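Local coordinates for protein spherulin-4 (Aspergillus clavatus, PDB 5C5G) that acts as a glycoside hydrolase built on a (beta/alpha) barrel, probably cutting galactosaminogalactan, a fungal polysaccharide whose biosynthesis requires its Aspergillus fumigatus counterpart, at residues G154-S159 against A184-T189; A128-L133 against L162-S167; R111-D116 against D135-T140; S8-P13 against G243-F248. One frame throughout, in Å; residues are numbered along the deposited sequence.

Contact 1: residues G154-S159 against A184-T189; sequences GAIPDS and AELFDT
Ile156 and Leu186 meet end to end, and one methyl does nearly all the touching. The CD1 of Ile156 stops 3.7 Å from CD1 of Leu186 and 3.8 Å from its branch carbon CG, so the end of the isoleucine rests on one side of the leucine fork. The same methyl meets the hydroxyl of Thr189, with OG1 of Thr189 3.9 Å from CD1 of Ile156, a van der Waals approach at the margin of the patch.

In the next shell this hydroxyl is already engaged: Thr189 OG1 donates to the carbonyl O of Leu186 at 2.7 Å, lying in the carbonyl plane with a C=O...donor angle of 157°. A chi1 of 71° turns OG1 back over the preceding turn. Leu186 O also accepts from the amide N of Thr189 at 3.2 Å, so two donors of one residue grip it.

Farther out, Ile156 O is bonded by Gln120 NE2 and the isoleucine side chain packs on Ile190, while Leu186 also packs on Phe171 of strand 167-172. The contact thus joins the loop after strand 148-152 to the helically wound segment after helix 175-180, a loop-to-loop packing on the periphery of a TIM-type (beta/alpha) barrel.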
loop_
_atom_site.group_PDB
_atom_site.type_symbol
_atom_site.label_atom_id
_atom_site.label_comp_id
_atom_site.label_asym_id
_atom_site.label_seq_id
_atom_site.Cartn_x
_atom_site.Cartn_y
_atom_site.Cartn_z
ATOM N N GLY A 154 -2.824 10.519 -1.969
ATOM C CA GLY A 154 -2.085 11.145 -0.888
ATOM C C GLY A 154 -2.882 12.182 -0.118
ATOM O O GLY A 154 -2.300 13.001 0.600
ATOM N N ALA A 155 -4.202 12.143 -0.261
ATOM C CA ALA A 155 -5.118 13.143 0.262
ATOM C C ALA A 155 -6.502 12.678 -0.158
ATOM O O ALA A 155 -6.628 11.681 -0.874
ATOM C CB ALA A 155 -4.805 14.521 -0.312
ATOM N N ILE A 156 -7.549 13.356 0.287
ATOM C CA ILE A 156 -8.885 12.872 0.002
ATOM C C ILE A 156 -9.308 13.234 -1.420
ATOM O O ILE A 156 -9.369 14.413 -1.753
ATOM C CB ILE A 156 -9.901 13.451 1.002
ATOM C CG1 ILE A 156 -9.580 12.975 2.428
ATOM C CG2 ILE A 156 -11.315 12.990 0.623
ATOM C CD1 ILE A 156 -10.309 13.762 3.498
ATOM N N PRO A 157 -9.615 12.247 -2.269
ATOM C CA PRO A 157 -10.075 12.563 -3.618
ATOM C C PRO A 157 -11.575 12.711 -3.636
ATOM O O PRO A 157 -12.224 12.360 -2.649
ATOM C CB PRO A 157 -9.693 11.302 -4.388
ATOM C CG PRO A 157 -9.967 10.223 -3.404
ATOM C CD PRO A 157 -9.552 10.786 -2.061
ATOM N N ASP A 158 -12.134 13.180 -4.743
ATOM C CA ASP A 158 -13.586 13.156 -4.888
ATOM C C ASP A 158 -14.061 11.707 -4.697
ATOM O O ASP A 158 -13.428 10.746 -5.168
ATOM C CB ASP A 158 -13.993 13.700 -6.249
ATOM C CG ASP A 158 -15.497 13.724 -6.441
ATOM O OD1 ASP A 158 -16.066 12.673 -6.771
ATOM O OD2 ASP A 158 -16.125 14.792 -6.271
ATOM N N SER A 159 -15.181 11.554 -4.012
ATOM C CA SER A 159 -15.631 10.239 -3.606
ATOM C C SER A 159 -15.962 9.349 -4.792
ATOM O O SER A 159 -15.935 8.134 -4.642
ATOM C CB SER A 159 -16.847 10.347 -2.683
ATOM O OG SER A 159 -17.940 10.955 -3.339
ATOM N N ALA A 184 -8.977 10.873 13.157
ATOM C CA ALA A 184 -9.998 10.067 12.518
ATOM C C ALA A 184 -11.184 10.899 12.060
ATOM O O ALA A 184 -11.868 10.523 11.108
ATOM C CB ALA A 184 -10.447 8.955 13.454
ATOM N N GLU A 185 -11.428 12.039 12.706
ATOM C CA GLU A 185 -12.517 12.916 12.296
ATOM C C GLU A 185 -12.430 13.352 10.838
ATOM O O GLU A 185 -13.449 13.582 10.192
ATOM C CB GLU A 185 -12.588 14.177 13.168
ATOM C CG GLU A 185 -13.158 13.953 14.553
ATOM C CD GLU A 185 -13.299 15.246 15.341
ATOM O OE1 GLU A 185 -13.288 16.335 14.723
ATOM O OE2 GLU A 185 -13.412 15.171 16.581
ATOM N N LEU A 186 -11.216 13.469 10.310
ATOM C CA LEU A 186 -11.056 13.869 8.917
ATOM C C LEU A 186 -11.744 12.862 7.991
ATOM O O LEU A 186 -12.310 13.220 6.957
ATOM C CB LEU A 186 -9.574 14.004 8.570
ATOM C CG LEU A 186 -9.234 14.240 7.103
ATOM C CD1 LEU A 186 -9.782 15.577 6.621
ATOM C CD2 LEU A 186 -7.724 14.163 6.914
ATOM N N PHE A 187 -11.713 11.597 8.372
ATOM C CA PHE A 187 -12.309 10.556 7.539
ATOM C C PHE A 187 -13.833 10.680 7.491
ATOM O O PHE A 187 -14.458 10.270 6.504
ATOM C CB PHE A 187 -11.891 9.172 8.039
ATOM C CG PHE A 187 -10.464 8.839 7.760
ATOM C CD1 PHE A 187 -9.440 9.495 8.411
ATOM C CD2 PHE A 187 -10.144 7.864 6.827
ATOM C CE1 PHE A 187 -8.114 9.188 8.133
ATOM C CE2 PHE A 187 -8.830 7.562 6.546
ATOM C CZ PHE A 187 -7.815 8.223 7.196
ATOM N N ASP A 188 -14.424 11.258 8.523
ATOM C CA ASP A 188 -15.869 11.437 8.579
ATOM C C ASP A 188 -16.373 12.445 7.547
ATOM O O ASP A 188 -17.569 12.490 7.259
ATOM C CB ASP A 188 -16.309 11.878 9.977
ATOM C CG ASP A 188 -15.976 10.856 11.063
ATOM O OD1 ASP A 188 -15.890 9.645 10.760
ATOM O OD2 ASP A 188 -15.807 11.281 12.228
ATOM N N THR A 189 -15.476 13.257 6.992
ATOM C CA THR A 189 -15.864 14.247 5.992
ATOM C C THR A 189 -16.056 13.657 4.603
ATOM O O THR A 189 -16.583 14.333 3.725
ATOM C CB THR A 189 -14.831 15.392 5.876
ATOM O OG1 THR A 189 -13.620 14.914 5.264
ATOM C CG2 THR A 189 -14.543 15.984 7.239
#

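Contact 2: residues A128-L133 against L162-S167; sequences AYLREL and LSTADS
The backbones of helical residues 128-133 and loop residues 162-167 come nearest at Arg131 and Thr164, whose CA atoms lie 6.0 Å apart, close enough for short side chains to meet. Thr164 is the residue on the loop side that does so, and its two branches go to different neighbours. Its methyl CG2 lies 3.9 Å from CG of Arg131, and the two side chains cross at about a right angle. The arginine offers only CG to this touch, its chain bending farther out at chi3 (63°).

The other branch, OG1 of Thr164, faces CB of Leu130 at 4.2 Å, a loose approach. This hydroxyl is engaged elsewhere, in a hydrogen bond with the carbonyl O of Tyr161 one turn back in its own loop. With chi1 at 69°, OG1 sits astride the N and C of its own backbone, and CG2 is directed to the side of the N, where it meets the arginine. No hydrogen bond links the two segments themselves, but the carbonyl O of Thr164 is bonded by OG1 of Thr134, the residue just after 128-133, so a polar tie to the same helix lies beside the apolar touch.

Around this point, Leu130 also packs on Tyr161, and Thr164 on His151 of strand 148-152. Leu133 on the helix turns to helix 86-103, so helix 124-139 is wedged between that helix and the loop leading into strand 167-172.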
loop_
_atom_site.group_PDB
_atom_site.type_symbol
_atom_site.label_atom_id
_atom_site.label_comp_id
_atom_site.label_asym_id
_atom_site.label_seq_id
_atom_site.Cartn_x
_atom_site.Cartn_y
_atom_site.Cartn_z
ATOM N N ALA A 128 -12.642 8.161 -16.469
ATOM C CA ALA A 128 -12.529 7.185 -17.547
ATOM C C ALA A 128 -11.134 6.556 -17.609
ATOM O O ALA A 128 -10.981 5.349 -17.838
ATOM C CB ALA A 128 -12.887 7.836 -18.892
ATOM N N TYR A 129 -10.116 7.371 -17.380
ATOM C CA TYR A 129 -8.731 6.915 -17.355
ATOM C C TYR A 129 -8.533 5.928 -16.227
ATOM O O TYR A 129 -7.973 4.845 -16.439
ATOM C CB TYR A 129 -7.834 8.138 -17.186
ATOM C CG TYR A 129 -6.329 7.998 -17.004
ATOM C CD1 TYR A 129 -5.777 7.716 -15.765
ATOM C CD2 TYR A 129 -5.461 8.294 -18.044
ATOM C CE1 TYR A 129 -4.409 7.668 -15.588
ATOM C CE2 TYR A 129 -4.089 8.253 -17.872
ATOM C CZ TYR A 129 -3.576 7.943 -16.641
ATOM O OH TYR A 129 -2.221 7.932 -16.448
ATOM N N LEU A 130 -8.994 6.262 -15.028
ATOM C CA LEU A 130 -8.827 5.362 -13.894
ATOM C C LEU A 130 -9.616 4.079 -14.082
ATOM O O LEU A 130 -9.139 2.994 -13.733
ATOM C CB LEU A 130 -9.227 6.039 -12.590
ATOM C CG LEU A 130 -8.334 7.219 -12.175
ATOM C CD1 LEU A 130 -8.892 7.907 -10.948
ATOM C CD2 LEU A 130 -6.900 6.759 -11.908
ATOM N N ARG A 131 -10.815 4.172 -14.647
ATOM C CA ARG A 131 -11.607 2.968 -14.888
ATOM C C ARG A 131 -10.935 2.056 -15.908
ATOM O O ARG A 131 -10.946 0.822 -15.766
ATOM C CB ARG A 131 -13.020 3.336 -15.348
ATOM C CG ARG A 131 -13.927 3.813 -14.208
ATOM C CD ARG A 131 -15.219 4.492 -14.717
ATOM N NE ARG A 131 -16.130 3.645 -15.506
ATOM C CZ ARG A 131 -17.002 2.785 -14.987
ATOM N NH1 ARG A 131 -17.051 2.597 -13.675
ATOM N NH2 ARG A 131 -17.819 2.094 -15.781
ATOM N N GLU A 132 -10.347 2.651 -16.940
ATOM C CA GLU A 132 -9.608 1.869 -17.917
ATOM C C GLU A 132 -8.439 1.146 -17.253
ATOM O O GLU A 132 -8.188 -0.027 -17.525
ATOM C CB GLU A 132 -9.102 2.739 -19.073
ATOM C CG GLU A 132 -8.324 1.931 -20.100
ATOM C CD GLU A 132 -8.078 2.642 -21.408
ATOM O OE1 GLU A 132 -8.661 3.721 -21.639
ATOM O OE2 GLU A 132 -7.297 2.098 -22.217
ATOM N N LEU A 133 -7.717 1.831 -16.385
ATOM C CA LEU A 133 -6.610 1.195 -15.689
ATOM C C LEU A 133 -7.065 0.025 -14.848
ATOM O O LEU A 133 -6.385 -0.999 -14.811
ATOM C CB LEU A 133 -5.840 2.194 -14.835
ATOM C CG LEU A 133 -5.057 3.240 -15.627
ATOM C CD1 LEU A 133 -4.302 4.134 -14.651
ATOM C CD2 LEU A 133 -4.098 2.626 -16.658
ATOM N N LEU A 162 -13.510 6.527 -5.456
ATOM C CA LEU A 162 -13.244 5.455 -4.508
ATOM C C LEU A 162 -13.665 4.093 -5.032
ATOM O O LEU A 162 -13.008 3.090 -4.749
ATOM C CB LEU A 162 -13.929 5.723 -3.180
ATOM C CG LEU A 162 -13.415 6.951 -2.443
ATOM C CD1 LEU A 162 -14.268 7.210 -1.210
ATOM C CD2 LEU A 162 -11.949 6.850 -2.041
ATOM N N SER A 163 -14.747 4.031 -5.789
ATOM C CA SER A 163 -15.248 2.731 -6.232
ATOM C C SER A 163 -14.434 2.165 -7.401
ATOM O O SER A 163 -14.643 1.010 -7.781
ATOM C CB SER A 163 -16.726 2.808 -6.585
ATOM O OG SER A 163 -16.903 3.664 -7.682
ATOM N N THR A 164 -13.501 2.937 -7.948
ATOM C CA THR A 164 -12.637 2.439 -9.020
ATOM C C THR A 164 -11.427 1.662 -8.510
ATOM O O THR A 164 -10.692 1.059 -9.295
ATOM C CB THR A 164 -12.160 3.578 -9.947
ATOM O OG1 THR A 164 -11.237 4.452 -9.285
ATOM C CG2 THR A 164 -13.340 4.375 -10.423
ATOM N N ALA A 165 -11.217 1.653 -7.204
ATOM C CA ALA A 165 -10.081 0.973 -6.585
ATOM C C ALA A 165 -10.586 0.099 -5.444
ATOM O O ALA A 165 -11.668 0.344 -4.884
ATOM C CB ALA A 165 -9.059 1.978 -6.068
ATOM N N ASP A 166 -9.815 -0.912 -5.082
ATOM C CA ASP A 166 -10.098 -1.691 -3.891
ATOM C C ASP A 166 -9.796 -0.917 -2.622
ATOM O O ASP A 166 -10.530 -1.018 -1.629
ATOM C CB ASP A 166 -9.311 -2.991 -3.928
ATOM C CG ASP A 166 -9.750 -3.876 -5.053
ATOM O OD1 ASP A 166 -10.914 -4.335 -5.010
ATOM O OD2 ASP A 166 -8.985 -4.136 -6.005
ATOM N N SER A 167 -8.740 -0.109 -2.656
ATOM C CA SER A 167 -8.397 0.793 -1.552
ATOM C C SER A 167 -7.772 2.046 -2.091
ATOM O O SER A 167 -7.088 1.999 -3.118
ATOM C CB SER A 167 -7.428 0.131 -0.574
ATOM O OG SER A 167 -8.009 -1.020 0.017
#

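Contact 3: residues R111-D116 against D135-T140; sequences RGIFFD and DVVKGT
Val137 meets Ile113 and Phe115 through a single methyl. From its CB two branches part: CG1, anti to the backbone N (chi1 173°), points over Gly112, whose CA is 4.6 Å away and which has no side chain to meet it, while CG2, beside that N, is the atom that touches strand 112-116. This methyl nestles in the angle between isoleucine and ring edge, both on its strand-facing side. It lies 3.8 Å from CG1 of Ile113 and 4.0 Å from its CB, the two side chains crossing at a slant. It is 3.7 Å from CZ of Phe115 and 3.9 Å from CE2, near the ring plane, so the aromatic offers its edge. The valine and phenylalanine run alongside each other, pointing opposite ways.

This is the strand-to-helix half of a beta-alpha-beta unit, strand 112-116, helix 124-139 and strand 148-152, in the closed parallel barrel. Here the outward side chains of a strand meet the helix that follows it; Asp116, at the end of the same strand, belongs to the N-acetyl-D-galactosamine site.

Within the strand, CG2 of Ile113 sits 3.5 Å above the plane of the Phe115 ring, over its centre, and braces one face. Near the helix end, Thr140 OG1 and Gly139 N reach Val136 O from opposite faces of its plane, at 2.7 and 3.2 Å, with the hydroxyl tilted 35° from that plane.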
loop_
_atom_site.group_PDB
_atom_site.type_symbol
_atom_site.label_atom_id
_atom_site.label_comp_id
_atom_site.label_asym_id
_atom_site.label_seq_id
_atom_site.Cartn_x
_atom_site.Cartn_y
_atom_site.Cartn_z
ATOM N N ARG A 111 0.132 -9.440 -7.128
ATOM C CA ARG A 111 -1.286 -9.754 -7.140
ATOM C C ARG A 111 -2.157 -8.521 -7.382
ATOM O O ARG A 111 -3.361 -8.549 -7.125
ATOM C CB ARG A 111 -1.667 -10.437 -5.821
ATOM C CG ARG A 111 -0.975 -11.788 -5.656
ATOM C CD ARG A 111 -1.049 -12.345 -4.250
ATOM N NE ARG A 111 -2.315 -13.019 -4.010
ATOM C CZ ARG A 111 -2.453 -14.240 -3.494
ATOM N NH1 ARG A 111 -3.670 -14.732 -3.329
ATOM N NH2 ARG A 111 -1.401 -14.971 -3.129
ATOM N N GLY A 112 -1.546 -7.481 -7.925
ATOM C CA GLY A 112 -2.250 -6.259 -8.211
ATOM C C GLY A 112 -1.275 -5.124 -8.384
ATOM O O GLY A 112 -0.060 -5.323 -8.431
ATOM N N ILE A 113 -1.831 -3.923 -8.491
ATOM C CA ILE A 113 -1.090 -2.721 -8.804
ATOM C C ILE A 113 -1.468 -1.608 -7.844
ATOM O O ILE A 113 -2.648 -1.411 -7.508
ATOM C CB ILE A 113 -1.375 -2.262 -10.254
ATOM C CG1 ILE A 113 -0.942 -3.346 -11.264
ATOM C CG2 ILE A 113 -0.710 -0.940 -10.563
ATOM C CD1 ILE A 113 0.546 -3.646 -11.332
ATOM N N PHE A 114 -0.434 -0.884 -7.425
ATOM C CA PHE A 114 -0.539 0.332 -6.620
ATOM C C PHE A 114 -0.246 1.510 -7.536
ATOM O O PHE A 114 0.884 1.662 -7.997
ATOM C CB PHE A 114 0.495 0.260 -5.496
ATOM C CG PHE A 114 0.613 1.504 -4.664
ATOM C CD1 PHE A 114 -0.227 1.726 -3.596
ATOM C CD2 PHE A 114 1.605 2.446 -4.925
ATOM C CE1 PHE A 114 -0.088 2.860 -2.800
ATOM C CE2 PHE A 114 1.748 3.572 -4.125
ATOM C CZ PHE A 114 0.909 3.777 -3.071
ATOM N N PHE A 115 -1.262 2.320 -7.826
ATOM C CA PHE A 115 -1.137 3.482 -8.707
ATOM C C PHE A 115 -0.842 4.706 -7.867
ATOM O O PHE A 115 -1.703 5.183 -7.113
ATOM C CB PHE A 115 -2.416 3.695 -9.497
ATOM C CG PHE A 115 -2.681 2.632 -10.528
ATOM C CD1 PHE A 115 -1.904 2.579 -11.687
ATOM C CD2 PHE A 115 -3.699 1.717 -10.371
ATOM C CE1 PHE A 115 -2.137 1.622 -12.660
ATOM C CE2 PHE A 115 -3.941 0.742 -11.343
ATOM C CZ PHE A 115 -3.159 0.701 -12.498
ATOM N N ASP A 116 0.363 5.233 -7.988
ATOM C CA ASP A 116 0.755 6.419 -7.240
ATOM C C ASP A 116 0.323 7.685 -7.956
ATOM O O ASP A 116 0.171 7.723 -9.182
ATOM C CB ASP A 116 2.258 6.423 -6.991
ATOM C CG ASP A 116 2.660 7.254 -5.792
ATOM O OD1 ASP A 116 1.795 7.609 -4.952
ATOM O OD2 ASP A 116 3.850 7.577 -5.681
ATOM N N ASP A 135 -9.695 -1.827 -15.466
ATOM C CA ASP A 135 -9.993 -2.883 -16.430
ATOM C C ASP A 135 -8.729 -3.607 -16.882
ATOM O O ASP A 135 -8.715 -4.822 -17.032
ATOM C CB ASP A 135 -10.731 -2.308 -17.650
ATOM C CG ASP A 135 -12.187 -1.980 -17.366
ATOM O OD1 ASP A 135 -12.717 -2.397 -16.313
ATOM O OD2 ASP A 135 -12.805 -1.316 -18.222
ATOM N N VAL A 136 -7.667 -2.855 -17.110
ATOM C CA VAL A 136 -6.400 -3.456 -17.501
ATOM C C VAL A 136 -5.865 -4.365 -16.402
ATOM O O VAL A 136 -5.469 -5.507 -16.659
ATOM C CB VAL A 136 -5.350 -2.388 -17.878
ATOM C CG1 VAL A 136 -3.987 -3.027 -18.149
ATOM C CG2 VAL A 136 -5.808 -1.608 -19.098
ATOM N N VAL A 137 -5.859 -3.897 -15.159
ATOM C CA VAL A 137 -5.367 -4.730 -14.082
ATOM C C VAL A 137 -6.206 -5.993 -13.939
ATOM O O VAL A 137 -5.665 -7.101 -13.809
ATOM C CB VAL A 137 -5.365 -3.963 -12.772
ATOM C CG1 VAL A 137 -5.004 -4.874 -11.598
ATOM C CG2 VAL A 137 -4.381 -2.825 -12.859
ATOM N N LYS A 138 -7.525 -5.846 -13.958
ATOM C CA LYS A 138 -8.420 -6.988 -13.776
ATOM C C LYS A 138 -8.352 -7.971 -14.936
ATOM O O LYS A 138 -8.698 -9.138 -14.766
ATOM C CB LYS A 138 -9.863 -6.515 -13.598
ATOM C CG LYS A 138 -10.099 -5.628 -12.379
ATOM C CD LYS A 138 -9.924 -6.344 -11.049
ATOM C CE LYS A 138 -10.276 -5.412 -9.876
ATOM N NZ LYS A 138 -9.856 -5.937 -8.525
ATOM N N GLY A 139 -7.934 -7.516 -16.117
ATOM C CA GLY A 139 -7.954 -8.353 -17.306
ATOM C C GLY A 139 -6.619 -8.915 -17.754
ATOM O O GLY A 139 -6.553 -9.655 -18.738
ATOM N N THR A 140 -5.546 -8.585 -17.047
ATOM C CA THR A 140 -4.212 -8.997 -17.467
ATOM C C THR A 140 -3.734 -10.215 -16.689
ATOM O O THR A 140 -3.638 -10.198 -15.457
ATOM C CB THR A 140 -3.208 -7.846 -17.304
ATOM O OG1 THR A 140 -3.610 -6.726 -18.112
ATOM C CG2 THR A 140 -1.832 -8.275 -17.762
#

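Contact 4: residues S8-P13 against G243-F248; sequences SKVFVP and GQWSEF. With EDO (1,2-ethanediol), chain C.
Val10 presents its methyl CG1 to two aromatic rings at once. CG1 of Val10 lies 4.1 Å from CH2 of Trp245 and also 4.1 Å from CE2 of Phe248, so this bump fits the notch between the ends of the two side chains. Neither approach is square: the methyl comes to both rings obliquely, and the valine and phenylalanine lie alongside each other with their ends pointing opposite ways. Val10 carries CG1 anti to its backbone N (chi1 174°), the branch aimed at the helix.

Two residues along the strand, Val12 adds a second bump. Its CG2 meets CH2 of Trp245 at 4.0 Å, at the ring edge and near the ring plane, the two side chains crossing at about a right angle. Both methyls approach CH2 from the strand side, next to one another, so that the corner of the indole sits against the shallow hollow between them.

Strand 9-13 opens the eight-stranded parallel barrel and helix 245-252 is the last helix, so the two chain ends come together here to complete the (beta/alpha) barrel. The indole is held at its far end by a hydrogen bond from NE1 of Trp245 to Pro25 O, and the ring meets Phe241; Phe248 packs on Val218 of helix 212-224.

The other branch of Val12 faces a 1,2-ethanediol molecule, probably from the crystallisation liquor, with CG1 of Val12 3.6 Å from C1 of the diol. The diol also hydrogen-bonds to Gly240 O, and its O1 lies 3.1 Å from Pro13 O.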
loop_
_atom_site.group_PDB
_atom_site.type_symbol
_atom_site.label_atom_id
_atom_site.label_comp_id
_atom_site.label_asym_id
_atom_site.label_seq_id
_atom_site.Cartn_x
_atom_site.Cartn_y
_atom_site.Cartn_z
ATOM N N SER A 8 -7.748 -4.286 10.583
ATOM C CA SER A 8 -7.196 -3.657 9.392
ATOM C C SER A 8 -6.024 -4.471 8.881
ATOM O O SER A 8 -5.369 -5.213 9.628
ATOM C CB SER A 8 -6.729 -2.244 9.699
ATOM O OG SER A 8 -7.833 -1.433 10.081
ATOM N N LYS A 9 -5.757 -4.307 7.593
ATOM C CA LYS A 9 -4.554 -4.823 6.968
ATOM C C LYS A 9 -3.385 -3.913 7.277
ATOM O O LYS A 9 -3.543 -2.696 7.352
ATOM C CB LYS A 9 -4.748 -4.882 5.463
ATOM C CG LYS A 9 -5.926 -5.741 5.036
ATOM C CD LYS A 9 -6.193 -5.636 3.544
ATOM C CE LYS A 9 -7.416 -6.449 3.118
ATOM N NZ LYS A 9 -8.641 -6.090 3.885
ATOM N N VAL A 10 -2.211 -4.511 7.412
ATOM C CA VAL A 10 -0.983 -3.738 7.485
ATOM C C VAL A 10 -0.562 -3.370 6.061
ATOM O O VAL A 10 -0.315 -4.253 5.233
ATOM C CB VAL A 10 0.133 -4.521 8.202
ATOM C CG1 VAL A 10 1.442 -3.769 8.136
ATOM C CG2 VAL A 10 -0.256 -4.792 9.656
ATOM N N PHE A 11 -0.524 -2.076 5.780
ATOM C CA PHE A 11 -0.097 -1.571 4.478
ATOM C C PHE A 11 1.387 -1.268 4.569
ATOM O O PHE A 11 1.825 -0.597 5.510
ATOM C CB PHE A 11 -0.877 -0.316 4.159
ATOM C CG PHE A 11 -0.557 0.257 2.837
ATOM C CD1 PHE A 11 -1.044 -0.318 1.679
ATOM C CD2 PHE A 11 0.244 1.360 2.735
ATOM C CE1 PHE A 11 -0.732 0.221 0.446
ATOM C CE2 PHE A 11 0.557 1.895 1.511
ATOM C CZ PHE A 11 0.074 1.324 0.373
ATOM N N VAL A 12 2.170 -1.768 3.623
ATOM C CA VAL A 12 3.625 -1.655 3.684
ATOM C C VAL A 12 4.152 -1.074 2.380
ATOM O O VAL A 12 4.222 -1.787 1.370
ATOM C CB VAL A 12 4.302 -3.012 3.932
ATOM C CG1 VAL A 12 5.780 -2.807 4.260
ATOM C CG2 VAL A 12 3.603 -3.767 5.077
ATOM N N PRO A 13 4.508 0.215 2.373
ATOM C CA PRO A 13 5.190 0.768 1.201
ATOM C C PRO A 13 6.643 0.363 1.309
ATOM O O PRO A 13 7.444 1.027 1.962
ATOM C CB PRO A 13 4.974 2.268 1.333
ATOM C CG PRO A 13 4.669 2.495 2.768
ATOM C CD PRO A 13 4.264 1.227 3.416
ATOM N N GLY A 243 11.281 2.450 14.673
ATOM C CA GLY A 243 11.675 1.863 15.933
ATOM C C GLY A 243 10.597 1.104 16.672
ATOM O O GLY A 243 10.923 0.346 17.585
ATOM N N GLN A 244 9.337 1.299 16.295
ATOM C CA GLN A 244 8.221 0.588 16.922
ATOM C C GLN A 244 7.444 -0.233 15.903
ATOM O O GLN A 244 6.266 -0.497 16.069
ATOM C CB GLN A 244 7.310 1.575 17.651
ATOM C CG GLN A 244 8.033 2.196 18.848
ATOM C CD GLN A 244 7.208 3.222 19.570
ATOM O OE1 GLN A 244 6.125 2.922 20.072
ATOM N NE2 GLN A 244 7.705 4.452 19.611
ATOM N N TRP A 245 8.120 -0.641 14.835
ATOM C CA TRP A 245 7.488 -1.449 13.800
ATOM C C TRP A 245 6.863 -2.732 14.364
ATOM O O TRP A 245 5.703 -3.041 14.088
ATOM C CB TRP A 245 8.528 -1.758 12.729
ATOM C CG TRP A 245 8.189 -2.851 11.757
ATOM C CD1 TRP A 245 8.821 -4.045 11.646
ATOM C CD2 TRP A 245 7.178 -2.831 10.749
ATOM N NE1 TRP A 245 8.273 -4.780 10.625
ATOM C CE2 TRP A 245 7.254 -4.059 10.065
ATOM C CE3 TRP A 245 6.214 -1.905 10.362
ATOM C CZ2 TRP A 245 6.395 -4.389 9.017
ATOM C CZ3 TRP A 245 5.354 -2.240 9.317
ATOM C CH2 TRP A 245 5.470 -3.461 8.652
ATOM N N SER A 246 7.607 -3.475 15.171
ATOM C CA SER A 246 7.071 -4.725 15.697
ATOM C C SER A 246 5.878 -4.448 16.618
ATOM O O SER A 246 4.911 -5.201 16.616
ATOM C CB SER A 246 8.149 -5.553 16.403
ATOM O OG SER A 246 8.760 -4.825 17.438
ATOM N N GLU A 247 5.964 -3.386 17.419
ATOM C CA GLU A 247 4.879 -3.016 18.320
ATOM C C GLU A 247 3.636 -2.617 17.526
ATOM O O GLU A 247 2.526 -2.998 17.878
ATOM C CB GLU A 247 5.301 -1.878 19.256
ATOM C CG GLU A 247 6.290 -2.289 20.330
ATOM C CD GLU A 247 7.751 -2.263 19.891
ATOM O OE1 GLU A 247 8.077 -2.085 18.702
ATOM O OE2 GLU A 247 8.604 -2.447 20.784
ATOM N N PHE A 248 3.824 -1.843 16.465
ATOM C CA PHE A 248 2.726 -1.480 15.591
ATOM C C PHE A 248 2.029 -2.723 15.040
ATOM O O PHE A 248 0.814 -2.836 15.115
ATOM C CB PHE A 248 3.241 -0.575 14.457
ATOM C CG PHE A 248 2.304 -0.448 13.292
ATOM C CD1 PHE A 248 1.026 0.052 13.444
ATOM C CD2 PHE A 248 2.700 -0.857 12.039
ATOM C CE1 PHE A 248 0.171 0.140 12.350
ATOM C CE2 PHE A 248 1.851 -0.754 10.957
ATOM C CZ PHE A 248 0.586 -0.262 11.122
HETATM C C1 EDO C . 8.053 -0.020 4.804
HETATM O O1 EDO C . 9.258 0.616 4.384
HETATM C C2 EDO C . 8.372 -0.792 6.073
HETATM O O2 EDO C . 8.620 0.119 7.143
#

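How the contacts relate
Contacts 3 and 4 are buried packings of a barrel strand against a helix, on opposite sides of the chain's centre, and meet through the barrel where Phe114 CE1 lies 3.5 Å from Phe11 CZ. Contact 2 is also largely buried and shares helix 124-139 with contact 3: Lys138 of contact 3 forms a salt bridge with Asp166 of contact 2, and Leu133 of contact 2 packs on Phe115 of contact 3. Contact 1, between loops and only partly buried, touches contact 2 through Pro157 and Leu162. Apolar touching prevails in all four, but aromatic rings take part only in contacts 3 and 4, whereas threonine hydroxyls join at the more peripheral contacts 1 and 2.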